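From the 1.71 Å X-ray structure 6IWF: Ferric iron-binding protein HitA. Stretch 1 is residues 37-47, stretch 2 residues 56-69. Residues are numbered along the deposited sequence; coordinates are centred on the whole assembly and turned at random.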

# COMPACT_ATOMS: atom_id res chain seq x y z
N GLY A 37 -2.83 -10.60 7.20
CA GLY A 37 -3.17 -9.74 6.08
C GLY A 37 -4.18 -8.69 6.50
O GLY A 37 -4.96 -8.89 7.43
N ASP A 38 -4.14 -7.55 5.80
CA ASP A 38 -5.07 -6.44 6.00
C ASP A 38 -6.50 -6.91 6.23
O ASP A 38 -7.11 -6.65 7.27
CB ASP A 38 -5.03 -5.51 4.78
CG ASP A 38 -3.87 -4.52 4.81
OD1 ASP A 38 -3.03 -4.57 5.74
OD2 ASP A 38 -3.81 -3.70 3.86
N GLY A 39 -7.06 -7.60 5.23
CA GLY A 39 -8.46 -8.00 5.31
C GLY A 39 -8.71 -9.03 6.40
O GLY A 39 -9.74 -8.98 7.09
N GLN A 40 -7.79 -9.99 6.56
CA GLN A 40 -7.93 -10.97 7.63
C GLN A 40 -7.95 -10.28 8.99
O GLN A 40 -8.78 -10.60 9.85
CB GLN A 40 -6.78 -11.98 7.54
CG GLN A 40 -6.52 -12.79 8.80
CD GLN A 40 -5.07 -13.27 8.90
OE1 GLN A 40 -4.36 -13.38 7.89
NE2 GLN A 40 -4.63 -13.55 10.12
N LEU A 41 -7.08 -9.28 9.17
CA LEU A 41 -7.05 -8.58 10.45
C LEU A 41 -8.30 -7.72 10.65
O LEU A 41 -8.86 -7.70 11.75
CB LEU A 41 -5.79 -7.72 10.55
CG LEU A 41 -4.50 -8.54 10.64
CD1 LEU A 41 -3.31 -7.61 10.45
CD2 LEU A 41 -4.43 -9.25 11.98
N ALA A 42 -8.74 -7.02 9.60
CA ALA A 42 -9.96 -6.23 9.73
C ALA A 42 -11.17 -7.12 10.00
O ALA A 42 -12.04 -6.77 10.81
CB ALA A 42 -10.18 -5.39 8.47
N SER A 43 -11.23 -8.30 9.36
CA SER A 43 -12.31 -9.23 9.65
C SER A 43 -12.22 -9.78 11.06
O SER A 43 -13.24 -9.95 11.73
CB SER A 43 -12.31 -10.38 8.64
OG SER A 43 -12.64 -9.88 7.36
N GLN A 44 -11.01 -10.06 11.54
CA GLN A 44 -10.85 -10.53 12.91
C GLN A 44 -11.34 -9.49 13.90
O GLN A 44 -12.07 -9.80 14.84
CB GLN A 44 -9.39 -10.89 13.18
CG GLN A 44 -9.16 -11.53 14.55
CD GLN A 44 -7.70 -11.92 14.76
OE1 GLN A 44 -6.94 -12.04 13.80
NE2 GLN A 44 -7.31 -12.10 16.02
N ILE A 45 -10.94 -8.22 13.69
CA ILE A 45 -11.39 -7.16 14.58
C ILE A 45 -12.91 -7.04 14.54
O ILE A 45 -13.56 -6.87 15.57
CB ILE A 45 -10.72 -5.82 14.22
CG1 ILE A 45 -9.24 -5.86 14.61
CG2 ILE A 45 -11.43 -4.66 14.91
CD1 ILE A 45 -8.40 -4.74 13.98
N THR A 46 -13.49 -7.15 13.34
CA THR A 46 -14.94 -7.07 13.21
C THR A 46 -15.63 -8.20 13.98
O THR A 46 -16.63 -7.98 14.66
CB THR A 46 -15.33 -7.08 11.74
OG1 THR A 46 -14.73 -5.95 11.08
CG2 THR A 46 -16.85 -7.00 11.57
N GLU A 47 -15.08 -9.42 13.91
CA GLU A 47 -15.69 -10.55 14.62
C GLU A 47 -15.40 -10.52 16.11
O GLU A 47 -16.27 -10.86 16.92
CB GLU A 47 -15.22 -11.88 14.03
CG GLU A 47 -15.24 -11.90 12.52
CD GLU A 47 -15.11 -13.28 11.89
OE1 GLU A 47 -15.10 -14.28 12.63
OE2 GLU A 47 -15.00 -13.34 10.64
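Stretch 2 56-69: VLYTEESPPLIRLA

The contact between the two stretches is anchored at the first turn of helix 38-47, where the carboxylate of Asp38 receives two backbone amides of stretch 2. Glu60 N donates to Asp38 OD1 at 3.0 Å with an N-H...acceptor angle of 156°, and Glu61 N donates to Asp38 OD2, also at 3.0 Å, with an angle of 139°. The CA-to-CB bond of Asp38 (chi1 m, -82°) points sideways relative to stretch 2, but the end of the side chain comes nearer, so that OD1 accepts from Glu60 N and OD2 from Glu61 N, the two successive NH groups just beyond the strand. The same carboxylate lies close to the last strand residue, with Asp38 OD1 3.3 Å from Thr59 CA, and here the two backbones come within 5.6 Å, measured between Asp38 CA and Thr59 CA. Within stretch 2, Thr59 OG1 donates to Glu61 O at 2.7 Å and bridges the same turn.

The second polar contact lies further along the helix. Arg67 has its CA-to-CB bond toward stretch 1 and, with its first three chi angles in t, inserts its side chain among Gly39, Ala42, Ser43 and Thr46, as a knob into a hole. Arg67 NH1 makes a weak hydrogen bond to Ser43 OG, long at 3.3 Å although nearly straight at 165°. Ser43 OG and Gly39 O lie at the edge of the guanidinium, near its plane, whereas Thr46 OG1 and Ala42 O lie over one face. Thr46 OG1 is 3.6 Å from Arg67 NH2 and donates to Ala42 O at 2.8 Å within its own helix.

The contacts are spread over two secondary-structure elements of stretch 2 and the loop between them. Residues 56-59 form a strand, and after a short loop the chain enters a helix that includes residues 63-69 and continues beyond them. The strand runs nearly antiparallel to helix 38-47, with a signed crossing angle of -155° and a closest axial approach of 9.2 Å. The turn reverses the chain, and helix 63-69 then runs almost parallel to helix 38-47, at 13° between their directions and 9.8 Å between their axes at closest approach. Helix 38-47 thus packs against both arms of stretch 2.

Between the helices the backbones come close at Ala42, where Ala42 CA lies 6.1 Å from Pro64 CA; Ala42 CB is 4.0 Å from Pro64 CB and 4.2 Å from Leu68 CD1. Pro64 CG also rests 3.7 Å from Asp38 CB, bringing apolar packing up to the base of the carboxylate. Leu68 extends the contact along the helix, with Leu68 CD2 3.5 Å from Thr46 OG1 and Leu68 CD1 4.2 Å from Ile45 CD1. Against the strand, Leu57 meets two residues one turn apart: Leu57 CD1 lies 4.1 Å from Leu41 CB, and Leu57 CD2 lies 4.1 Å from Ile45 CD1. Ile45 therefore touches both strand and helix. In contrast, Val56 and Tyr58 have CA-to-CB bonds directed away from stretch 1, as expected for strand residues flanking the inward-facing Leu57. Altogether the contact buries 567 Å², summed over both sides.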

# COMPACT_ATOMS: atom_id res chain seq x y z
N VAL A 56 -3.91 -1.16 18.38
CA VAL A 56 -3.53 -0.40 17.20
C VAL A 56 -3.59 -1.34 16.00
O VAL A 56 -3.17 -2.50 16.10
CB VAL A 56 -2.12 0.22 17.35
CG1 VAL A 56 -1.66 0.89 16.05
CG2 VAL A 56 -2.10 1.23 18.50
N LEU A 57 -4.13 -0.85 14.89
CA LEU A 57 -4.12 -1.56 13.62
C LEU A 57 -3.24 -0.82 12.63
O LEU A 57 -3.34 0.40 12.50
CB LEU A 57 -5.53 -1.70 13.06
CG LEU A 57 -5.66 -2.29 11.65
CD1 LEU A 57 -5.23 -3.75 11.60
CD2 LEU A 57 -7.09 -2.12 11.14
N TYR A 58 -2.38 -1.55 11.93
CA TYR A 58 -1.44 -0.98 10.97
C TYR A 58 -1.63 -1.76 9.68
O TYR A 58 -1.46 -2.99 9.68
CB TYR A 58 -0.01 -1.12 11.50
CG TYR A 58 1.11 -0.48 10.71
CD1 TYR A 58 0.88 0.48 9.73
CD2 TYR A 58 2.42 -0.85 10.96
CE1 TYR A 58 1.96 1.06 9.03
CE2 TYR A 58 3.48 -0.29 10.28
CZ TYR A 58 3.25 0.65 9.32
OH TYR A 58 4.34 1.19 8.67
N THR A 59 -2.04 -1.08 8.60
CA THR A 59 -2.37 -1.77 7.36
C THR A 59 -1.50 -1.27 6.20
O THR A 59 -1.06 -0.12 6.17
CB THR A 59 -3.84 -1.60 6.98
OG1 THR A 59 -4.14 -0.21 6.79
CG2 THR A 59 -4.75 -2.20 8.04
N GLU A 60 -1.30 -2.17 5.24
CA GLU A 60 -0.62 -1.83 3.99
C GLU A 60 -1.43 -0.84 3.16
O GLU A 60 -0.85 -0.00 2.45
CB GLU A 60 -0.38 -3.10 3.18
CG GLU A 60 1.05 -3.52 3.07
CD GLU A 60 1.27 -4.45 1.91
OE1 GLU A 60 2.07 -4.10 1.02
OE2 GLU A 60 0.62 -5.52 1.87
N GLU A 61 -2.76 -0.94 3.18
CA GLU A 61 -3.63 -0.15 2.33
C GLU A 61 -4.76 0.46 3.14
O GLU A 61 -5.05 0.04 4.27
CB GLU A 61 -4.22 -0.98 1.18
CG GLU A 61 -3.23 -1.97 0.55
CD GLU A 61 -2.19 -1.30 -0.33
OE1 GLU A 61 -1.29 -2.04 -0.81
OE2 GLU A 61 -2.26 -0.07 -0.56
N SER A 62 -5.43 1.43 2.54
CA SER A 62 -6.47 2.17 3.25
C SER A 62 -7.88 1.56 3.23
O SER A 62 -8.64 1.82 4.17
CB SER A 62 -6.54 3.61 2.72
OG SER A 62 -6.62 3.64 1.31
N PRO A 63 -8.29 0.75 2.24
CA PRO A 63 -9.68 0.21 2.25
C PRO A 63 -10.08 -0.44 3.57
O PRO A 63 -11.19 -0.17 4.06
CB PRO A 63 -9.67 -0.80 1.09
CG PRO A 63 -8.78 -0.11 0.09
CD PRO A 63 -7.65 0.49 0.92
N PRO A 64 -9.25 -1.28 4.20
CA PRO A 64 -9.67 -1.84 5.50
C PRO A 64 -9.91 -0.79 6.57
O PRO A 64 -10.76 -0.98 7.45
CB PRO A 64 -8.51 -2.77 5.89
CG PRO A 64 -7.78 -3.03 4.63
CD PRO A 64 -7.92 -1.80 3.81
N LEU A 65 -9.15 0.31 6.55
CA LEU A 65 -9.35 1.35 7.55
C LEU A 65 -10.64 2.11 7.29
O LEU A 65 -11.37 2.45 8.22
CB LEU A 65 -8.17 2.32 7.58
CG LEU A 65 -6.81 1.70 7.88
CD1 LEU A 65 -5.71 2.75 7.66
CD2 LEU A 65 -6.79 1.18 9.30
N ILE A 66 -10.93 2.39 6.01
CA ILE A 66 -12.18 3.06 5.67
C ILE A 66 -13.35 2.18 6.07
O ILE A 66 -14.35 2.66 6.61
CB ILE A 66 -12.20 3.43 4.18
CG1 ILE A 66 -11.17 4.54 3.91
CG2 ILE A 66 -13.59 3.89 3.74
CD1 ILE A 66 -10.88 4.77 2.46
N ARG A 67 -13.20 0.85 5.89
CA ARG A 67 -14.24 -0.10 6.30
C ARG A 67 -14.47 -0.05 7.81
O ARG A 67 -15.60 0.12 8.27
CB ARG A 67 -13.87 -1.52 5.85
CG ARG A 67 -14.77 -2.65 6.39
CD ARG A 67 -14.09 -4.04 6.29
NE ARG A 67 -14.90 -5.09 6.91
CZ ARG A 67 -14.46 -6.31 7.19
NH1 ARG A 67 -13.21 -6.66 6.91
NH2 ARG A 67 -15.27 -7.20 7.76
N LEU A 68 -13.39 -0.19 8.59
CA LEU A 68 -13.50 -0.20 10.04
C LEU A 68 -13.96 1.15 10.58
O LEU A 68 -14.67 1.21 11.60
CB LEU A 68 -12.16 -0.58 10.67
CG LEU A 68 -11.70 -2.02 10.44
CD1 LEU A 68 -10.46 -2.28 11.25
CD2 LEU A 68 -12.77 -3.00 10.84
N ALA A 69 -13.53 2.24 9.94
CA ALA A 69 -13.99 3.56 10.36
C ALA A 69 -15.49 3.71 10.15
O ALA A 69 -16.20 4.24 11.02
CB ALA A 69 -13.24 4.66 9.59